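Insecticidal crystal protein Cry7Cal (Bacillus thuringiensis, PDB 5ZI1) is an insecticidal toxin active against locusts, its three-domain delta-endotoxin core being thought to recognise a gut receptor and attack the membrane. Local coordinates at residues N364-L376 with I438-L450. Numbering follows the deposited sequence.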
# COMPACT_ATOMS: atom_id res chain seq x y z
N ASN A 364 -11.38 24.79 -22.12
CA ASN A 364 -11.60 25.67 -23.26
C ASN A 364 -10.33 26.47 -23.50
O ASN A 364 -9.84 27.13 -22.58
CB ASN A 364 -12.76 26.62 -23.00
CG ASN A 364 -13.03 27.50 -24.19
OD1 ASN A 364 -12.46 28.58 -24.32
ND2 ASN A 364 -13.89 27.02 -25.07
N LYS A 365 -9.82 26.41 -24.73
CA LYS A 365 -8.64 27.18 -25.11
C LYS A 365 -9.02 28.14 -26.23
O LYS A 365 -9.29 27.71 -27.35
CB LYS A 365 -7.49 26.27 -25.54
CG LYS A 365 -6.18 27.01 -25.73
CD LYS A 365 -5.06 26.05 -26.08
CE LYS A 365 -3.69 26.70 -26.00
NZ LYS A 365 -3.44 27.65 -27.12
N SER A 366 -9.03 29.43 -25.92
CA SER A 366 -9.38 30.48 -26.87
C SER A 366 -8.41 31.65 -26.73
O SER A 366 -7.27 31.58 -27.21
CB SER A 366 -10.82 30.94 -26.64
OG SER A 366 -11.71 29.84 -26.71
N ALA A 367 -8.84 32.73 -26.09
CA ALA A 367 -7.90 33.79 -25.76
C ALA A 367 -7.04 33.38 -24.57
O ALA A 367 -5.90 33.83 -24.46
CB ALA A 367 -8.62 35.10 -25.46
N THR A 368 -7.58 32.54 -23.69
CA THR A 368 -6.85 31.94 -22.59
C THR A 368 -7.27 30.48 -22.49
O THR A 368 -8.13 30.01 -23.25
CB THR A 368 -7.09 32.68 -21.27
OG1 THR A 368 -6.21 32.15 -20.27
CG2 THR A 368 -8.53 32.51 -20.80
N TRP A 369 -6.66 29.75 -21.56
CA TRP A 369 -6.78 28.29 -21.50
C TRP A 369 -7.37 27.92 -20.15
O TRP A 369 -6.68 28.01 -19.12
CB TRP A 369 -5.41 27.65 -21.75
CG TRP A 369 -5.44 26.19 -22.04
CD1 TRP A 369 -6.51 25.36 -21.95
CD2 TRP A 369 -4.33 25.39 -22.48
NE1 TRP A 369 -6.14 24.08 -22.30
CE2 TRP A 369 -4.80 24.07 -22.62
CE3 TRP A 369 -2.98 25.65 -22.75
CZ2 TRP A 369 -3.98 23.02 -23.03
CZ3 TRP A 369 -2.17 24.60 -23.17
CH2 TRP A 369 -2.67 23.31 -23.30
N TYR A 370 -8.64 27.52 -20.13
CA TYR A 370 -9.36 27.18 -18.92
C TYR A 370 -9.38 25.67 -18.71
O TYR A 370 -9.47 24.89 -19.66
CB TYR A 370 -10.81 27.69 -18.98
CG TYR A 370 -10.95 29.20 -18.94
CD1 TYR A 370 -10.55 29.92 -17.83
CD2 TYR A 370 -11.51 29.89 -20.02
CE1 TYR A 370 -10.67 31.29 -17.79
CE2 TYR A 370 -11.65 31.26 -19.98
CZ TYR A 370 -11.23 31.96 -18.87
OH TYR A 370 -11.36 33.33 -18.82
N GLN A 371 -9.33 25.26 -17.45
CA GLN A 371 -9.54 23.86 -17.08
C GLN A 371 -10.70 23.83 -16.10
O GLN A 371 -10.76 24.64 -15.17
CB GLN A 371 -8.29 23.24 -16.45
CG GLN A 371 -7.01 23.68 -17.10
CD GLN A 371 -6.73 22.97 -18.41
OE1 GLN A 371 -7.31 21.92 -18.73
NE2 GLN A 371 -5.81 23.54 -19.18
N ALA A 372 -11.63 22.90 -16.32
CA ALA A 372 -12.90 22.95 -15.61
C ALA A 372 -13.26 21.58 -15.06
O ALA A 372 -13.18 20.57 -15.78
CB ALA A 372 -14.02 23.46 -16.54
N VAL A 373 -13.65 21.55 -13.79
CA VAL A 373 -14.32 20.39 -13.19
C VAL A 373 -15.66 20.88 -12.65
O VAL A 373 -15.78 21.19 -11.45
CB VAL A 373 -13.46 19.75 -12.10
CG1 VAL A 373 -14.19 18.56 -11.50
CG2 VAL A 373 -12.07 19.33 -12.67
N PRO A 374 -16.70 20.99 -13.49
CA PRO A 374 -17.96 21.58 -13.01
C PRO A 374 -18.78 20.64 -12.16
O PRO A 374 -19.71 21.11 -11.48
CB PRO A 374 -18.69 21.97 -14.30
CG PRO A 374 -18.09 21.13 -15.38
CD PRO A 374 -16.67 20.81 -14.96
N LEU A 375 -18.45 19.34 -12.14
CA LEU A 375 -19.22 18.39 -11.35
C LEU A 375 -18.29 17.36 -10.71
O LEU A 375 -17.40 16.82 -11.37
CB LEU A 375 -20.29 17.73 -12.22
CG LEU A 375 -21.17 16.69 -11.54
CD1 LEU A 375 -22.52 16.65 -12.26
CD2 LEU A 375 -20.57 15.28 -11.54
N LEU A 376 -18.52 17.11 -9.42
CA LEU A 376 -17.81 16.09 -8.64
C LEU A 376 -18.80 15.49 -7.66
O LEU A 376 -19.36 16.21 -6.84
CB LEU A 376 -16.61 16.69 -7.90
CG LEU A 376 -15.73 15.78 -7.03
CD1 LEU A 376 -14.93 14.82 -7.89
CD2 LEU A 376 -14.80 16.61 -6.17
N ILE A 438 -2.69 19.77 -10.15
CA ILE A 438 -1.61 19.81 -11.12
C ILE A 438 -1.05 21.22 -11.15
O ILE A 438 -1.80 22.19 -11.34
CB ILE A 438 -2.12 19.39 -12.51
CG1 ILE A 438 -2.39 17.90 -12.55
CG2 ILE A 438 -1.12 19.77 -13.57
CD1 ILE A 438 -1.12 17.04 -12.30
N PHE A 439 0.27 21.34 -10.97
CA PHE A 439 0.96 22.60 -11.14
C PHE A 439 0.83 23.07 -12.58
O PHE A 439 1.37 22.44 -13.50
CB PHE A 439 2.44 22.44 -10.77
CG PHE A 439 3.15 23.73 -10.51
CD1 PHE A 439 3.26 24.69 -11.50
CD2 PHE A 439 3.72 23.99 -9.26
CE1 PHE A 439 3.90 25.90 -11.26
CE2 PHE A 439 4.38 25.18 -9.01
CZ PHE A 439 4.48 26.14 -10.02
N LYS A 440 0.15 24.18 -12.79
CA LYS A 440 -0.15 24.63 -14.14
C LYS A 440 0.89 25.65 -14.60
O LYS A 440 1.38 26.47 -13.82
CB LYS A 440 -1.56 25.23 -14.21
CG LYS A 440 -2.51 24.50 -15.16
CD LYS A 440 -4.00 24.65 -14.82
CE LYS A 440 -4.37 26.09 -14.55
NZ LYS A 440 -4.16 26.43 -13.11
N GLU A 441 1.25 25.56 -15.88
CA GLU A 441 2.17 26.51 -16.50
C GLU A 441 1.44 27.71 -17.08
O GLU A 441 2.02 28.80 -17.16
CB GLU A 441 2.97 25.82 -17.61
CG GLU A 441 4.03 26.69 -18.28
CD GLU A 441 4.95 25.88 -19.22
OE1 GLU A 441 6.14 26.23 -19.37
OE2 GLU A 441 4.47 24.87 -19.80
N THR A 442 0.18 27.54 -17.49
CA THR A 442 -0.56 28.63 -18.10
C THR A 442 -2.05 28.52 -17.79
O THR A 442 -2.57 27.44 -17.48
CB THR A 442 -0.33 28.66 -19.61
OG1 THR A 442 -0.65 29.95 -20.12
CG2 THR A 442 -1.20 27.62 -20.29
N GLY A 443 -2.75 29.65 -17.89
CA GLY A 443 -4.19 29.62 -17.82
C GLY A 443 -4.80 29.69 -16.43
O GLY A 443 -4.24 30.29 -15.52
N SER A 444 -5.97 29.06 -16.29
CA SER A 444 -6.87 29.27 -15.16
C SER A 444 -7.68 28.00 -14.97
O SER A 444 -7.91 27.25 -15.93
CB SER A 444 -7.84 30.45 -15.41
OG SER A 444 -7.71 31.46 -14.42
N GLY A 445 -8.14 27.78 -13.74
CA GLY A 445 -8.93 26.62 -13.39
C GLY A 445 -8.10 25.52 -12.74
O GLY A 445 -6.96 25.30 -13.15
N THR A 446 -8.64 24.83 -11.74
CA THR A 446 -7.92 23.77 -11.04
C THR A 446 -8.05 22.45 -11.79
O THR A 446 -9.16 22.02 -12.11
CB THR A 446 -8.46 23.60 -9.62
OG1 THR A 446 -8.32 24.81 -8.86
CG2 THR A 446 -7.76 22.46 -8.91
N ILE A 447 -6.91 21.81 -12.05
CA ILE A 447 -6.90 20.39 -12.40
C ILE A 447 -6.66 19.59 -11.12
O ILE A 447 -5.50 19.47 -10.69
CB ILE A 447 -5.83 20.06 -13.45
CG1 ILE A 447 -6.03 20.90 -14.72
CG2 ILE A 447 -5.88 18.60 -13.82
CD1 ILE A 447 -4.96 20.64 -15.74
N PRO A 448 -7.69 19.04 -10.49
CA PRO A 448 -7.50 18.35 -9.21
C PRO A 448 -6.98 16.94 -9.39
O PRO A 448 -7.10 16.32 -10.45
CB PRO A 448 -8.91 18.34 -8.61
CG PRO A 448 -9.84 18.82 -9.74
CD PRO A 448 -9.06 18.86 -10.99
N VAL A 449 -6.37 16.42 -8.33
CA VAL A 449 -5.92 15.03 -8.33
C VAL A 449 -6.36 14.41 -7.01
O VAL A 449 -6.14 14.99 -5.94
CB VAL A 449 -4.40 14.89 -8.52
CG1 VAL A 449 -4.06 13.47 -8.89
CG2 VAL A 449 -3.90 15.84 -9.56
N LEU A 450 -6.98 13.23 -7.08
CA LEU A 450 -7.55 12.59 -5.92
C LEU A 450 -6.57 11.59 -5.31
O LEU A 450 -5.92 10.81 -6.03
CB LEU A 450 -8.88 11.92 -6.29
CG LEU A 450 -10.00 12.81 -6.90
CD1 LEU A 450 -11.28 12.02 -7.12
CD2 LEU A 450 -10.30 14.05 -6.05
O HOH W 1 -4.97 25.96 -18.22
O HOH W 2 -11.42 23.90 -12.70
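The carbonyl oxygen of Trp369 serves two hydrogen-bond donors at once: Ser444 N reaches Trp369 O over 3.1 Å, and a water donates a hydrogen bond to the same oxygen over 2.8 Å. That water also donates to Thr442 O and accepts from Gln371 NE2, tying the side-chain amide of Gln371 into the backbone contact. A second direct bond, 2.9 Å from Gln371 N to Ser444 O, joins the first to make a single beta bridge between Tyr370 and Ser444. Two residues on, another water spans the gap by donating to both Gln371 O and Thr446 O. Glycine at 443 and 445 lets the backbones close in, Gly445 CA standing 3.2 Å from Gln371 O. Gln371 CB and CG lie against Ile447 CG1, and the bend at chi2 (-78°) then swings the amide so that NE2 sits over the rim of one face of the Trp369 indole; Lys365 CD covers the centre of the opposite face. The Thr442 and Trp369 side chains cross at about a right angle, Thr442 CG2 3.6 Å from Trp369 CE3. Farther along, Val373 CG2 meets Pro448 CD tightly at 3.5 Å, and Trp315 of strand 312-324 touches the same proline. Thus, within the middle domain, segment 438-450 joins strand 369-382 through one bridge, two waters and apolar contacts, a water-mediated extension of pairing rather than a continuous sheet ladder.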